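Local atomic coordinates of SusD-like protein BACOVA_02651 (Bacteroides ovatus, PDB entry 5E75), a protein that binds polysaccharide at the cell surface and probably captures xyloglucan before its transport into the periplasm for degradation. Residues T66-N71 with Y497-V502; F157-L162 with K189-R194; Y164-L169 with W181-I186; T261-L266 with G274-W279; G333-P338 with M349-N354. One frame throughout, in Å; residues are numbered along the deposited sequence.

Contact 1: residues T66-N71 with Y497-V502; sequences TALDEN and YPESDV
Glu499 opens helix 499-504 and lies against the type I turn of Thr66-Asp69, which leads into helix 70-95. Its side chain starts at the turn: CB rests 3.6 Å from Ala67 O and 4.1 Å from Ala67 CB. With CG anti to the backbone N (chi1 178°) and the chain extended beyond, Glu499 runs alongside Leu68, both side chains pointing the same way. Glu499 CD comes to 3.9 Å from Leu68 CD2, and the carboxylate lies along the isobutyl group, OE1 3.8 Å from Leu68 CG and OE2 3.8 Å from Leu68 CD2. The segments are tied by one hydrogen bond, from Glu499 N to Ala67 O at 2.9 Å. It is fairly straight at the hydrogen (162°), but the donor approaches from above the carbonyl plane, 43° out of it, rather than along a lone pair. Further along, Asp69 is the N-cap of helix 70-95: its OD1 takes Asn71 N through the anti lone pair at 2.9 Å and Asn71 ND2 through the syn one. On the other segment, Pro498 packs on Leu72 and Trp76 of helix 70-95, while Tyr497 OH bonds to Pro130 O. The contact thus ties the start of a C-terminal helix to the start of an N-terminal one at the protein surface. The positive N-terminal end of helix 499-504 would probably polarise the Ala67 carbonyl, whereas the Glu499 carboxylate meets only hydrocarbon across this interface and probably keeps its charge toward solvent.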
# COMPACT_ATOMS: atom_id res chain seq x y z
N THR A 66 -1.84 -6.76 -20.13
CA THR A 66 -1.11 -6.45 -21.36
C THR A 66 -0.37 -5.13 -21.22
O THR A 66 -0.69 -4.31 -20.36
CB THR A 66 -2.03 -6.35 -22.59
OG1 THR A 66 -2.72 -5.09 -22.56
CG2 THR A 66 -3.03 -7.48 -22.62
N ALA A 67 0.62 -4.93 -22.07
CA ALA A 67 1.45 -3.72 -22.02
C ALA A 67 0.68 -2.44 -22.31
O ALA A 67 1.16 -1.35 -21.96
CB ALA A 67 2.61 -3.85 -22.97
N LEU A 68 -0.49 -2.55 -22.93
CA LEU A 68 -1.32 -1.38 -23.24
C LEU A 68 -2.18 -0.89 -22.07
O LEU A 68 -2.81 0.16 -22.15
CB LEU A 68 -2.24 -1.67 -24.42
CG LEU A 68 -1.72 -1.31 -25.81
CD1 LEU A 68 -2.73 -1.74 -26.85
CD2 LEU A 68 -1.42 0.20 -25.95
N ASP A 69 -2.20 -1.64 -20.98
CA ASP A 69 -3.07 -1.32 -19.86
C ASP A 69 -2.84 0.10 -19.31
O ASP A 69 -1.70 0.49 -19.00
CB ASP A 69 -2.87 -2.36 -18.76
CG ASP A 69 -4.01 -2.40 -17.79
OD1 ASP A 69 -4.13 -1.47 -16.97
OD2 ASP A 69 -4.79 -3.39 -17.84
N GLU A 70 -3.93 0.85 -19.17
CA GLU A 70 -3.85 2.24 -18.72
C GLU A 70 -3.31 2.35 -17.29
O GLU A 70 -2.74 3.37 -16.91
CB GLU A 70 -5.22 2.92 -18.83
CG GLU A 70 -6.31 2.34 -17.93
CD GLU A 70 -7.14 1.25 -18.60
OE1 GLU A 70 -6.63 0.60 -19.55
OE2 GLU A 70 -8.30 1.05 -18.17
N ASN A 71 -3.48 1.31 -16.49
CA ASN A 71 -2.95 1.36 -15.14
C ASN A 71 -1.43 1.35 -15.12
O ASN A 71 -0.83 1.94 -14.22
CB ASN A 71 -3.49 0.19 -14.32
CG ASN A 71 -4.95 0.32 -14.03
OD1 ASN A 71 -5.37 1.20 -13.29
ND2 ASN A 71 -5.75 -0.52 -14.66
N TYR A 497 6.69 -3.09 -19.11
CA TYR A 497 6.82 -1.64 -19.24
C TYR A 497 5.66 -1.15 -20.09
O TYR A 497 5.20 -1.86 -20.98
CB TYR A 497 8.19 -1.26 -19.83
CG TYR A 497 9.32 -1.69 -18.92
CD1 TYR A 497 9.56 -1.03 -17.72
CD2 TYR A 497 10.10 -2.79 -19.23
CE1 TYR A 497 10.57 -1.44 -16.87
CE2 TYR A 497 11.10 -3.21 -18.38
CZ TYR A 497 11.33 -2.54 -17.20
OH TYR A 497 12.32 -2.99 -16.37
N PRO A 498 5.15 0.06 -19.81
CA PRO A 498 3.97 0.51 -20.55
C PRO A 498 4.30 0.72 -22.02
O PRO A 498 5.33 1.32 -22.32
CB PRO A 498 3.63 1.85 -19.87
CG PRO A 498 4.37 1.86 -18.56
CD PRO A 498 5.59 1.04 -18.80
N GLU A 499 3.44 0.25 -22.91
CA GLU A 499 3.75 0.24 -24.34
C GLU A 499 4.08 1.62 -24.88
O GLU A 499 5.03 1.76 -25.65
CB GLU A 499 2.60 -0.39 -25.15
CG GLU A 499 2.87 -0.36 -26.66
CD GLU A 499 1.90 -1.21 -27.46
OE1 GLU A 499 1.72 -2.40 -27.12
OE2 GLU A 499 1.33 -0.69 -28.44
N SER A 500 3.33 2.64 -24.47
CA SER A 500 3.57 3.98 -24.98
C SER A 500 4.95 4.49 -24.58
O SER A 500 5.61 5.20 -25.35
CB SER A 500 2.48 4.94 -24.49
OG SER A 500 2.42 4.98 -23.08
N ASP A 501 5.40 4.12 -23.38
CA ASP A 501 6.72 4.52 -22.91
C ASP A 501 7.82 3.76 -23.63
O ASP A 501 8.88 4.32 -23.90
CB ASP A 501 6.81 4.37 -21.39
CG ASP A 501 5.94 5.37 -20.66
OD1 ASP A 501 6.26 6.58 -20.72
OD2 ASP A 501 4.93 4.98 -20.04
N VAL A 502 7.58 2.49 -23.96
CA VAL A 502 8.56 1.70 -24.71
C VAL A 502 8.73 2.26 -26.14
O VAL A 502 9.83 2.25 -26.69
CB VAL A 502 8.17 0.20 -24.76
CG1 VAL A 502 9.16 -0.59 -25.59
CG2 VAL A 502 8.09 -0.37 -23.34

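Contact 2: residues F157-L162 with K189-R194; sequences FIINDL and KVYLAR. With EDO (1,2-ethanediol), chain C.
Ile159 and Val190 together form the buried hydrocarbon core of this interface, and the two methyls of Val190 are shared among three side chains of the facing helix. CG1, anti to the backbone N, meets Ile159 CG1 at 4.0 Å. Val190 CG2 lies 3.8 Å from Ile158 CG2 and is also approached tip to tip by Leu162 CD1, at 3.8 Å. The isoleucines cross the valine obliquely, so that branched side chains fill the 10.8 Å between the axes of the two short helical segments. Helices 151-168 and 180-195 follow each other in the chain and run antiparallel, at 159°, as a helical hairpin in the TPR-related part of the SusD fold; helix 103-125 backs it through Tyr121 and Leu115. Ile159 CG2 also lies 3.6 Å from Tyr191 OH. Toward the partly exposed Arg194 and Lys189 the surface turns polar. Ile159 CD1 sits over one face of the Arg194 guanidinium, 3.5 Å from NH1. Arg194 bends at chi3 (71°) to bring its flat group there, and its NH2, in the plane of the Tyr191 ring at the edge, forms a salt bridge with Asp207. Lys189 forms a salt bridge with Asp362 and a weak hydrogen bond, NZ to O1 3.3 Å, to an ethanediol probably from the crystallisation liquor.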
# COMPACT_ATOMS: atom_id res chain seq x y z
N PHE A 157 20.14 3.14 -4.53
CA PHE A 157 19.66 4.51 -4.71
C PHE A 157 18.62 4.84 -3.63
O PHE A 157 18.64 5.90 -3.01
CB PHE A 157 19.09 4.63 -6.13
CG PHE A 157 18.74 6.02 -6.56
CD1 PHE A 157 17.51 6.57 -6.22
CD2 PHE A 157 19.61 6.75 -7.33
CE1 PHE A 157 17.18 7.85 -6.63
CE2 PHE A 157 19.29 8.03 -7.74
CZ PHE A 157 18.07 8.59 -7.39
N ILE A 158 17.69 3.90 -3.42
CA ILE A 158 16.68 4.03 -2.38
C ILE A 158 17.32 4.17 -0.99
O ILE A 158 16.98 5.05 -0.22
CB ILE A 158 15.75 2.81 -2.41
CG1 ILE A 158 14.85 2.80 -3.65
CG2 ILE A 158 14.87 2.74 -1.17
CD1 ILE A 158 14.26 1.44 -3.98
N ILE A 159 18.28 3.30 -0.70
CA ILE A 159 18.99 3.34 0.58
C ILE A 159 19.70 4.69 0.79
O ILE A 159 19.63 5.29 1.88
CB ILE A 159 19.98 2.15 0.71
CG1 ILE A 159 19.20 0.84 0.90
CG2 ILE A 159 20.95 2.36 1.88
CD1 ILE A 159 20.04 -0.41 0.63
N ASN A 160 20.35 5.19 -0.24
CA ASN A 160 21.06 6.46 -0.11
C ASN A 160 20.09 7.60 0.20
O ASN A 160 20.36 8.46 1.05
CB ASN A 160 21.83 6.80 -1.40
CG ASN A 160 23.03 5.90 -1.63
OD1 ASN A 160 23.43 5.11 -0.76
ND2 ASN A 160 23.61 6.02 -2.82
N ASP A 161 18.95 7.61 -0.48
CA ASP A 161 17.93 8.63 -0.24
C ASP A 161 17.39 8.52 1.18
O ASP A 161 17.24 9.54 1.89
CB ASP A 161 16.76 8.49 -1.22
CG ASP A 161 16.99 9.17 -2.55
OD1 ASP A 161 17.99 9.92 -2.71
OD2 ASP A 161 16.15 8.98 -3.45
N LEU A 162 17.08 7.31 1.62
CA LEU A 162 16.58 7.13 2.97
C LEU A 162 17.61 7.50 4.04
O LEU A 162 17.24 8.03 5.09
CB LEU A 162 16.09 5.69 3.16
CG LEU A 162 14.82 5.39 2.35
CD1 LEU A 162 14.54 3.90 2.35
CD2 LEU A 162 13.63 6.15 2.89
N LYS A 189 12.13 -1.70 6.10
CA LYS A 189 11.41 -2.49 5.10
C LYS A 189 12.28 -2.77 3.88
O LYS A 189 12.24 -3.85 3.31
CB LYS A 189 10.11 -1.80 4.67
CG LYS A 189 9.06 -1.71 5.75
CD LYS A 189 7.78 -1.08 5.23
CE LYS A 189 7.16 -1.88 4.12
NZ LYS A 189 5.78 -1.35 3.81
N VAL A 190 13.06 -1.78 3.47
CA VAL A 190 13.95 -1.91 2.31
C VAL A 190 15.06 -2.94 2.58
O VAL A 190 15.31 -3.81 1.75
CB VAL A 190 14.51 -0.53 1.89
CG1 VAL A 190 15.55 -0.69 0.81
CG2 VAL A 190 13.38 0.36 1.40
N TYR A 191 15.72 -2.84 3.73
CA TYR A 191 16.74 -3.83 4.07
C TYR A 191 16.16 -5.24 4.17
O TYR A 191 16.76 -6.20 3.69
CB TYR A 191 17.46 -3.45 5.36
CG TYR A 191 18.58 -2.44 5.18
CD1 TYR A 191 19.66 -2.71 4.35
CD2 TYR A 191 18.55 -1.24 5.84
CE1 TYR A 191 20.68 -1.80 4.18
CE2 TYR A 191 19.58 -0.32 5.69
CZ TYR A 191 20.63 -0.61 4.84
OH TYR A 191 21.68 0.29 4.68
N LEU A 192 14.98 -5.37 4.78
CA LEU A 192 14.35 -6.69 4.84
C LEU A 192 14.05 -7.21 3.44
O LEU A 192 14.30 -8.39 3.14
CB LEU A 192 13.08 -6.67 5.70
CG LEU A 192 12.33 -8.00 5.82
CD1 LEU A 192 13.20 -9.10 6.46
CD2 LEU A 192 11.04 -7.80 6.58
N ALA A 193 13.54 -6.33 2.57
CA ALA A 193 13.23 -6.74 1.20
C ALA A 193 14.49 -7.13 0.44
O ALA A 193 14.47 -8.08 -0.35
CB ALA A 193 12.50 -5.60 0.46
N ARG A 194 15.59 -6.41 0.65
CA ARG A 194 16.83 -6.73 -0.05
C ARG A 194 17.46 -8.04 0.45
O ARG A 194 18.11 -8.75 -0.33
CB ARG A 194 17.84 -5.58 0.04
CG ARG A 194 18.99 -5.77 -0.94
CD ARG A 194 19.98 -4.62 -0.97
NE ARG A 194 20.79 -4.57 0.24
CZ ARG A 194 21.81 -3.75 0.41
NH1 ARG A 194 22.15 -2.91 -0.56
NH2 ARG A 194 22.50 -3.78 1.55
C1 EDO C . 7.20 1.67 1.18
O1 EDO C . 6.47 0.45 1.13
C2 EDO C . 6.76 2.61 0.07
O2 EDO C . 7.47 2.35 -1.14

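Contact 3: residues Y164-L169 with W181-I186; sequences YAVDNL and WAAKGI
Tyr164 O, in the last turn of helix 151-168, is gripped twice by Asn168. The stronger bond comes from the side chain, Asn168 ND2 lying 3.0 Å from Tyr164 O with an N-H angle of 161°, in the carbonyl plane and on a lone pair. The second comes from the main chain, Asn168 N, and is weak. Bound this way, the amide folds back over the aromatic ring, with Asn168 ND2 3.2 Å above the plane of Tyr164 and over its centre. The Tyr164-Asn168 pair lies on the side of helix 151-168 turned from helix 180-195, where Tyr164 also packs on helix 103-125.

Toward helix 180-195 the surface is small and apolar. Ala165 CB meets Ala183 CB at 3.8 Å, and Val166 CG2 lies 3.7 Å from the same methyl. The helix ends at Leu169, the first residue to leave helical geometry; Leu169 CD1, just past that end, is a looser neighbour, 4.4 Å from Ala183 CB. Such short side chains let the axes of the two segments approach to 8.2 Å in an antiparallel arrangement (152°), where the hairpin nears its connecting loop. Val166 carries the edge: CG1, anti to the backbone N, touches Lys184 CE at 3.8 Å, the extended lysine crossing the valine at about a right angle. Lys184 NZ reaches on to a salt bridge with Asp217 of helix 205-221. Cohesion between these two segments is therefore purely van der Waals, with lysine supplying methylenes to the valine while its charge is answered by the next helix.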
# COMPACT_ATOMS: atom_id res chain seq x y z
N TYR A 164 19.81 9.86 3.87
CA TYR A 164 19.79 11.31 4.00
C TYR A 164 18.57 11.73 4.81
O TYR A 164 18.66 12.60 5.68
CB TYR A 164 19.79 11.99 2.63
CG TYR A 164 19.90 13.50 2.74
CD1 TYR A 164 18.76 14.30 2.96
CD2 TYR A 164 21.13 14.14 2.65
CE1 TYR A 164 18.87 15.68 3.08
CE2 TYR A 164 21.23 15.53 2.76
CZ TYR A 164 20.09 16.28 2.97
OH TYR A 164 20.14 17.64 3.10
N ALA A 165 17.42 11.12 4.55
CA ALA A 165 16.21 11.49 5.26
C ALA A 165 16.28 11.13 6.74
O ALA A 165 15.80 11.88 7.59
CB ALA A 165 14.98 10.86 4.61
N VAL A 166 16.85 9.97 7.06
CA VAL A 166 17.03 9.60 8.46
C VAL A 166 17.87 10.68 9.18
O VAL A 166 17.57 11.06 10.31
CB VAL A 166 17.72 8.22 8.61
CG1 VAL A 166 18.19 7.97 10.08
CG2 VAL A 166 16.76 7.11 8.15
N ASP A 167 18.93 11.13 8.52
CA ASP A 167 19.84 12.09 9.14
C ASP A 167 19.33 13.52 9.18
O ASP A 167 19.81 14.32 10.00
CB ASP A 167 21.19 12.06 8.42
CG ASP A 167 21.94 10.77 8.64
OD1 ASP A 167 21.67 10.07 9.65
OD2 ASP A 167 22.80 10.45 7.79
N ASN A 168 18.37 13.87 8.33
CA ASN A 168 17.98 15.28 8.20
C ASN A 168 16.51 15.62 8.45
O ASN A 168 16.12 16.78 8.36
CB ASN A 168 18.39 15.79 6.82
CG ASN A 168 19.89 15.90 6.68
OD1 ASN A 168 20.49 16.88 7.11
ND2 ASN A 168 20.50 14.90 6.08
N LEU A 169 15.70 14.62 8.76
CA LEU A 169 14.36 14.90 9.27
C LEU A 169 14.44 14.90 10.79
O LEU A 169 15.33 14.30 11.38
CB LEU A 169 13.37 13.83 8.80
CG LEU A 169 13.07 13.79 7.31
CD1 LEU A 169 12.25 12.56 6.99
CD2 LEU A 169 12.35 15.05 6.83
N TRP A 181 11.42 8.98 12.05
CA TRP A 181 10.86 7.66 12.34
C TRP A 181 10.26 7.02 11.09
O TRP A 181 10.39 5.81 10.88
CB TRP A 181 9.80 7.72 13.44
CG TRP A 181 10.28 8.34 14.71
CD1 TRP A 181 9.83 9.49 15.27
CD2 TRP A 181 11.31 7.84 15.57
NE1 TRP A 181 10.51 9.75 16.43
CE2 TRP A 181 11.43 8.76 16.64
CE3 TRP A 181 12.14 6.72 15.55
CZ2 TRP A 181 12.34 8.59 17.67
CZ3 TRP A 181 13.05 6.55 16.60
CH2 TRP A 181 13.14 7.49 17.63
N ALA A 182 9.60 7.83 10.26
CA ALA A 182 9.08 7.33 9.00
C ALA A 182 10.21 6.84 8.09
O ALA A 182 10.13 5.77 7.50
CB ALA A 182 8.27 8.41 8.29
N ALA A 183 11.27 7.63 7.98
CA ALA A 183 12.41 7.24 7.15
C ALA A 183 13.06 5.95 7.67
O ALA A 183 13.40 5.08 6.89
CB ALA A 183 13.45 8.37 7.08
N LYS A 184 13.22 5.83 8.98
CA LYS A 184 13.80 4.63 9.55
C LYS A 184 12.90 3.41 9.30
O LYS A 184 13.39 2.31 9.02
CB LYS A 184 14.02 4.79 11.05
CG LYS A 184 15.10 5.77 11.44
CD LYS A 184 15.23 5.95 12.95
CE LYS A 184 16.40 6.88 13.28
NZ LYS A 184 16.47 7.19 14.74
N GLY A 185 11.58 3.60 9.39
CA GLY A 185 10.64 2.51 9.15
C GLY A 185 10.68 2.01 7.72
O GLY A 185 10.69 0.79 7.47
N ILE A 186 10.70 2.93 6.76
CA ILE A 186 10.83 2.53 5.36
C ILE A 186 12.17 1.84 5.12
O ILE A 186 12.24 0.82 4.44
CB ILE A 186 10.66 3.73 4.38
CG1 ILE A 186 9.30 4.41 4.57
CG2 ILE A 186 10.85 3.29 2.93
CD1 ILE A 186 8.14 3.70 4.01

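Contact 4: residues T261-L266 with G274-W279; sequences TLLSDL and GGVNCW
The short helix 263-266 and the irregular loop that returns past it ahead of strand 283-284 form this contact, a local fold-back in the SusD-family part of the chain. Ser264 is its hub. Its carbonyl O takes Trp279 N at 2.9 Å, in the carbonyl plane, and its OG donates to Asn277 O at 2.8 Å, coming from above that carbonyl's plane. The CB of the same serine presses on the Trp279 indole in a CH-pi contact, 3.4 Å from the centroid of the six-membered ring and 17° off its normal. Trp279 adopts the crowded rotamer, CG between the backbone N and the carbonyl carbon (chi1 47°), which lays the indole over the serine. At the ring edge Trp279 NE1 donates to Asp265 OD1 at 2.8 Å, nearly in the indole plane but well above that of the carboxylate; the two planes stand 82° apart. Face and edge together fix the ring's rotation. An exposed indole so backed would be consistent with a surface for stacking sugar rings. Leu263 CD1 extends the contact by touching Val276 CG1 at 4.0 Å. Around the pair, Asn277 ND2 bonds to Gln348 and Ser264 OG also accepts from Met349 N, so segment 261-266 lies between helices 33-36 and 40-46, reached by Leu262, and the loop before strand 355-359, reached by Ser264.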
# COMPACT_ATOMS: atom_id res chain seq x y z
N THR A 261 -9.35 10.84 -5.39
CA THR A 261 -10.46 10.62 -6.31
C THR A 261 -11.04 9.20 -6.32
O THR A 261 -11.86 8.89 -7.18
CB THR A 261 -10.07 11.02 -7.75
OG1 THR A 261 -8.93 10.28 -8.19
CG2 THR A 261 -9.74 12.46 -7.82
N LEU A 262 -10.68 8.38 -5.34
CA LEU A 262 -11.05 6.96 -5.34
C LEU A 262 -12.45 6.66 -4.81
O LEU A 262 -12.89 5.52 -4.97
CB LEU A 262 -10.05 6.18 -4.51
CG LEU A 262 -8.64 6.04 -5.11
CD1 LEU A 262 -7.72 5.37 -4.09
CD2 LEU A 262 -8.67 5.30 -6.45
N LEU A 263 -13.12 7.62 -4.19
CA LEU A 263 -14.37 7.37 -3.44
C LEU A 263 -15.37 6.54 -4.24
O LEU A 263 -15.90 5.53 -3.75
CB LEU A 263 -14.99 8.71 -2.99
CG LEU A 263 -16.15 8.80 -1.98
CD1 LEU A 263 -17.51 8.49 -2.59
CD2 LEU A 263 -15.90 7.91 -0.79
N SER A 264 -15.64 6.97 -5.46
CA SER A 264 -16.71 6.38 -6.24
C SER A 264 -16.35 5.01 -6.81
O SER A 264 -17.23 4.19 -7.08
CB SER A 264 -17.11 7.34 -7.36
OG SER A 264 -17.61 8.56 -6.83
N ASP A 265 -15.06 4.75 -6.97
CA ASP A 265 -14.59 3.46 -7.47
C ASP A 265 -14.51 2.39 -6.37
O ASP A 265 -14.44 1.21 -6.68
CB ASP A 265 -13.24 3.61 -8.16
CG ASP A 265 -13.37 4.28 -9.53
OD1 ASP A 265 -13.90 3.64 -10.46
OD2 ASP A 265 -12.94 5.43 -9.68
N LEU A 266 -14.53 2.82 -5.11
CA LEU A 266 -14.47 1.91 -3.96
C LEU A 266 -15.85 1.63 -3.38
O LEU A 266 -16.15 0.51 -2.97
CB LEU A 266 -13.57 2.48 -2.87
CG LEU A 266 -12.10 2.74 -3.24
CD1 LEU A 266 -11.36 3.35 -2.06
CD2 LEU A 266 -11.41 1.46 -3.70
N GLY A 274 -24.05 8.49 1.65
CA GLY A 274 -24.98 9.60 1.88
C GLY A 274 -25.61 10.12 0.61
O GLY A 274 -25.99 11.30 0.53
N GLY A 275 -25.71 9.27 -0.40
CA GLY A 275 -26.32 9.65 -1.67
C GLY A 275 -25.34 10.08 -2.75
O GLY A 275 -25.73 10.32 -3.88
N VAL A 276 -24.06 10.20 -2.40
CA VAL A 276 -23.04 10.58 -3.37
C VAL A 276 -22.83 9.46 -4.41
O VAL A 276 -22.74 8.29 -4.06
CB VAL A 276 -21.72 10.90 -2.63
CG1 VAL A 276 -20.53 10.94 -3.59
CG2 VAL A 276 -21.86 12.21 -1.86
N ASN A 277 -22.73 9.83 -5.69
CA ASN A 277 -22.62 8.87 -6.77
C ASN A 277 -21.41 7.96 -6.61
O ASN A 277 -20.32 8.42 -6.25
CB ASN A 277 -22.55 9.58 -8.12
CG ASN A 277 -23.83 10.32 -8.46
OD1 ASN A 277 -24.93 9.88 -8.12
ND2 ASN A 277 -23.69 11.46 -9.11
N CYS A 278 -21.60 6.68 -6.90
CA CYS A 278 -20.52 5.68 -6.81
C CYS A 278 -20.89 4.50 -7.68
O CYS A 278 -22.03 4.40 -8.13
CB CYS A 278 -20.30 5.27 -5.36
SG CYS A 278 -21.73 4.57 -4.58
N TRP A 279 -19.95 3.58 -7.92
CA TRP A 279 -20.17 2.53 -8.90
C TRP A 279 -19.25 1.31 -8.73
O TRP A 279 -19.01 0.57 -9.68
CB TRP A 279 -19.98 3.11 -10.31
CG TRP A 279 -18.73 3.94 -10.46
CD1 TRP A 279 -17.46 3.48 -10.64
CD2 TRP A 279 -18.65 5.37 -10.46
NE1 TRP A 279 -16.58 4.55 -10.75
CE2 TRP A 279 -17.29 5.72 -10.63
CE3 TRP A 279 -19.59 6.39 -10.32
CZ2 TRP A 279 -16.86 7.05 -10.68
CZ3 TRP A 279 -19.16 7.71 -10.35
CH2 TRP A 279 -17.80 8.03 -10.54

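Contact 5: residues G333-P338 with M349-N354; sequences GVPGGP and MNSPLN
Apolar packing carries most of this contact, which joins two parts of the long loop between strands 321-322 and 355-359. Leu353, with CG beside the backbone N (chi1 -58°), sends CD1 against the main chain of Gly333, 3.6 Å from its CA, and to within 4.0 Å of Pro335 CB. Pro335 turns its ring toward both partners: CB faces the leucine, while CG lies 3.9 Å from Pro352 CD, the two proline rings crossing obliquely.

The polar links run through Ser351. Its OG accepts from Leu353 N at 3.2 Å with a nearly straight N-H (168°), forming an ST turn that steadies the leucine's backbone. A water sits 2.7 Å from Ser351 OG and donates to Gly333 O at 2.8 Å, spanning a gap of 4.4 Å between Gly333 O and Ser351 OG that is too wide for a direct bond.

Backbone shape adds the third element. Gly333 takes a positive phi, 98°, at which a CB would run into the preceding carbonyl O, and the chain presents a bare CA to the leucine methyl. Beyond the pair, Pro335 and Ser351 pack on Leu263, while Leu353 O and Pro352 O are bonded by Asn260 and Asn239. The buried interface therefore pairs hydrocarbon surfaces directly and leaves its one polar connection to a bound water, so that Ser351 OG both shapes its own turn and reaches the facing carbonyl.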
# COMPACT_ATOMS: atom_id res chain seq x y z
N GLY A 333 -11.66 2.74 3.05
CA GLY A 333 -11.67 3.74 1.99
C GLY A 333 -13.06 4.27 1.67
O GLY A 333 -13.20 5.14 0.80
N VAL A 334 -14.07 3.77 2.36
CA VAL A 334 -15.47 4.16 2.16
C VAL A 334 -15.91 4.73 3.51
O VAL A 334 -16.35 4.00 4.40
CB VAL A 334 -16.30 2.94 1.73
CG1 VAL A 334 -17.79 3.29 1.62
CG2 VAL A 334 -15.79 2.42 0.41
N PRO A 335 -15.76 6.05 3.69
CA PRO A 335 -15.89 6.64 5.02
C PRO A 335 -17.31 7.06 5.41
O PRO A 335 -17.51 7.65 6.48
CB PRO A 335 -14.99 7.87 4.93
CG PRO A 335 -15.15 8.31 3.52
CD PRO A 335 -15.23 7.03 2.72
N GLY A 336 -18.27 6.75 4.54
CA GLY A 336 -19.65 7.14 4.79
C GLY A 336 -20.04 8.38 4.01
O GLY A 336 -19.37 8.80 3.06
N GLY A 337 -21.16 8.97 4.42
CA GLY A 337 -21.65 10.18 3.78
C GLY A 337 -21.02 11.44 4.32
O GLY A 337 -20.25 11.42 5.29
N PRO A 338 -21.34 12.57 3.70
CA PRO A 338 -20.81 13.86 4.12
C PRO A 338 -20.98 14.13 5.62
O PRO A 338 -20.10 14.73 6.23
CB PRO A 338 -21.64 14.85 3.31
CG PRO A 338 -22.04 14.10 2.10
CD PRO A 338 -22.23 12.68 2.53
N MET A 349 -16.14 11.15 -6.49
CA MET A 349 -14.71 11.07 -6.73
C MET A 349 -13.93 12.00 -5.81
O MET A 349 -12.97 12.64 -6.24
CB MET A 349 -14.40 11.34 -8.21
CG MET A 349 -15.02 10.30 -9.12
SD MET A 349 -14.70 10.56 -10.89
CE MET A 349 -16.22 11.33 -11.42
N ASN A 350 -14.32 12.07 -4.54
CA ASN A 350 -13.66 12.97 -3.59
C ASN A 350 -13.80 12.46 -2.17
O ASN A 350 -14.83 12.67 -1.51
CB ASN A 350 -14.21 14.39 -3.71
CG ASN A 350 -13.27 15.42 -3.12
OD1 ASN A 350 -12.43 15.10 -2.29
ND2 ASN A 350 -13.41 16.66 -3.56
N SER A 351 -12.77 11.76 -1.72
CA SER A 351 -12.73 11.18 -0.38
C SER A 351 -11.87 12.03 0.54
O SER A 351 -10.82 12.51 0.11
CB SER A 351 -12.10 9.79 -0.42
OG SER A 351 -11.86 9.31 0.89
N PRO A 352 -12.28 12.19 1.80
CA PRO A 352 -11.51 12.95 2.78
C PRO A 352 -10.39 12.14 3.45
O PRO A 352 -9.64 12.69 4.26
CB PRO A 352 -12.57 13.32 3.81
CG PRO A 352 -13.48 12.18 3.81
CD PRO A 352 -13.56 11.73 2.37
N LEU A 353 -10.26 10.86 3.13
CA LEU A 353 -9.24 10.05 3.77
C LEU A 353 -7.88 10.25 3.15
O LEU A 353 -7.73 10.36 1.92
CB LEU A 353 -9.62 8.57 3.66
CG LEU A 353 -10.96 8.21 4.28
CD1 LEU A 353 -11.27 6.77 3.96
CD2 LEU A 353 -10.96 8.42 5.78
N ASN A 354 -6.86 10.29 4.00
CA ASN A 354 -5.50 10.19 3.51
C ASN A 354 -5.24 8.79 2.95
O ASN A 354 -6.01 7.85 3.24
CB ASN A 354 -4.50 10.47 4.64
CG ASN A 354 -4.36 11.95 4.96
OD1 ASN A 354 -4.82 12.81 4.22
ND2 ASN A 354 -3.72 12.23 6.08
O HOH W 1 -11.12 6.83 0.18

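Overall arrangement
Contacts 2 and 3 are successive levels of one hairpin, helices 151-168 and 180-195, with centres about 11 Å apart and Leu162 CD1 meeting Ile186 CG2 at 3.8 Å between them. Contacts 4 and 5 form a second pair, centres about 8 Å apart, joined by packing of Leu263 CD2 on Pro335 CD at 3.7 Å. The pairs stand well apart: the centres of contacts 2 and 4 are about 36 Å apart, on opposite sides of the chain's centre, in its N-terminal and C-terminal parts. Contact 1 encloses all of them along the chain, joining those two parts at the surface, about 27 Å from contact 2 and from contact 4, centre to centre. The Arg194 side chain of contact 2 lies about 5 Å from a bound magnesium ion.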